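TRNA uridine(34) acetyltransferase (Methanocaldococcus infernus, PDB 6IA8) catalyses formation of 5-carboxymethyluridine at wobble position 34 of tRNAs from acetyl-CoA, with radical S-adenosyl-L-methionine chemistry at a [4Fe-4S] cluster. Local coordinates at residues 258-263 / 305-310. Sequence-based numbering, arbitrary orientation.
Sequences GMPGSS and GEFKPY
Gly258 and Pro260 each lie over the face of an aromatic ring, of Tyr310 and Phe307 respectively. CA of Gly258 stands 3.5 Å from the centroid of the Tyr310 ring and only 14° off its normal, a CH-pi contact almost centred on the phenol. A CB at this glycine would point at the ring and clash with CD1 of Tyr310. With CG anti to its own carbonyl carbon (chi1 -80°), the tyrosine turns a ring face to the glycine, and its OH comes 3.2 Å from Ser263 C, a contact without a hydrogen bond. Pro260 makes the second CH-pi contact less squarely: its CG lies 3.8 Å from the centroid of the Phe307 ring, displaced toward the CD1 side. N of Pro309 lies over the rim of the opposite face, while O of Gly258 approaches the ring edge, 3.2 Å from CE1 of Phe307. No direct hydrogen bond joins the segments; one water bridges them, donating to O of Gly258 at 3.0 Å and accepting from N of Tyr310 at 2.7 Å. Segment 258-263 belongs to a beta-alpha loop of the radical SAM core, between strand 250-255 of its parallel, TIM-barrel-like sheet and helix 264-276; 305-310 links helices 297-303 and 312-325. A type II turn from Met259 to Ser262, closed by Ser262 N to Met259 O, leads to Ser263, the N-cap of helix 264-276, whose OG bonds to Met266 N. Within that helix, Asp267 OD2 hydrogen-bonds both Gly258 N and Tyr310 OH. An alanine in place of Tyr310 would probably leave Gly258 CA without the ring face it rests on and deprive Asp267 of one partner. Pro260 also packs on Leu298 and Met301 of helix 297-303, and Phe307 on Val292.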
# COMPACT_ATOMS: atom_id res chain seq x y z
N GLY A 258 2.90 16.83 12.58
CA GLY A 258 3.19 17.32 13.92
C GLY A 258 4.55 16.93 14.47
O GLY A 258 4.74 16.85 15.70
N MET A 259 5.53 16.72 13.59
CA MET A 259 6.89 16.46 14.02
C MET A 259 7.53 17.74 14.57
O MET A 259 7.07 18.85 14.28
CB MET A 259 7.73 15.93 12.87
CG MET A 259 7.35 14.51 12.46
SD MET A 259 8.22 13.99 11.01
CE MET A 259 9.89 13.70 11.62
N PRO A 260 8.60 17.61 15.35
CA PRO A 260 9.30 18.80 15.84
C PRO A 260 9.70 19.70 14.69
O PRO A 260 10.19 19.23 13.65
CB PRO A 260 10.53 18.23 16.56
CG PRO A 260 10.09 16.86 17.01
CD PRO A 260 9.12 16.36 15.95
N GLY A 261 9.48 20.99 14.86
CA GLY A 261 9.83 21.95 13.84
C GLY A 261 8.74 22.24 12.84
O GLY A 261 8.86 23.21 12.07
N SER A 262 7.67 21.45 12.84
CA SER A 262 6.62 21.63 11.87
C SER A 262 5.50 22.49 12.45
O SER A 262 5.59 23.03 13.55
CB SER A 262 6.09 20.27 11.41
OG SER A 262 5.42 20.37 10.15
N SER A 263 4.42 22.63 11.68
CA SER A 263 3.27 23.42 12.09
C SER A 263 2.07 22.91 11.32
O SER A 263 2.20 22.11 10.39
CB SER A 263 3.48 24.91 11.83
OG SER A 263 3.47 25.16 10.42
N GLY A 305 11.99 20.22 26.35
CA GLY A 305 11.13 21.34 26.01
C GLY A 305 11.21 21.76 24.56
O GLY A 305 10.80 22.88 24.23
N GLU A 306 11.68 20.89 23.68
CA GLU A 306 11.83 21.19 22.27
C GLU A 306 10.64 20.74 21.43
O GLU A 306 10.56 21.09 20.25
CB GLU A 306 13.10 20.52 21.74
CG GLU A 306 13.37 20.76 20.26
CD GLU A 306 14.74 20.26 19.81
OE1 GLU A 306 15.10 20.47 18.65
OE2 GLU A 306 15.48 19.66 20.62
N PHE A 307 9.70 19.99 22.00
CA PHE A 307 8.68 19.31 21.21
C PHE A 307 7.40 19.26 22.01
O PHE A 307 7.37 18.68 23.10
CB PHE A 307 9.16 17.90 20.82
CG PHE A 307 8.13 17.07 20.09
CD1 PHE A 307 7.32 17.64 19.14
CD2 PHE A 307 8.01 15.73 20.34
CE1 PHE A 307 6.39 16.88 18.47
CE2 PHE A 307 7.08 14.96 19.67
CZ PHE A 307 6.27 15.54 18.73
N LYS A 308 6.35 19.89 21.49
CA LYS A 308 4.99 19.73 22.00
C LYS A 308 4.18 19.04 20.92
O LYS A 308 3.84 19.67 19.92
CB LYS A 308 4.38 21.09 22.34
N PRO A 309 3.84 17.75 21.07
CA PRO A 309 3.14 17.05 19.98
C PRO A 309 1.72 17.57 19.85
O PRO A 309 1.17 18.19 20.76
CB PRO A 309 3.17 15.58 20.41
CG PRO A 309 3.19 15.66 21.93
CD PRO A 309 4.04 16.89 22.25
N TYR A 310 1.13 17.28 18.70
CA TYR A 310 -0.26 17.63 18.45
C TYR A 310 -1.15 16.98 19.50
O TYR A 310 -0.92 15.83 19.90
CB TYR A 310 -0.69 17.14 17.07
CG TYR A 310 -0.27 18.00 15.88
CD1 TYR A 310 -0.49 17.55 14.58
CD2 TYR A 310 0.32 19.24 16.05
CE1 TYR A 310 -0.12 18.32 13.50
CE2 TYR A 310 0.68 20.01 14.98
CZ TYR A 310 0.45 19.54 13.69
OH TYR A 310 0.80 20.31 12.61
O HOH W 1 2.41 15.60 17.03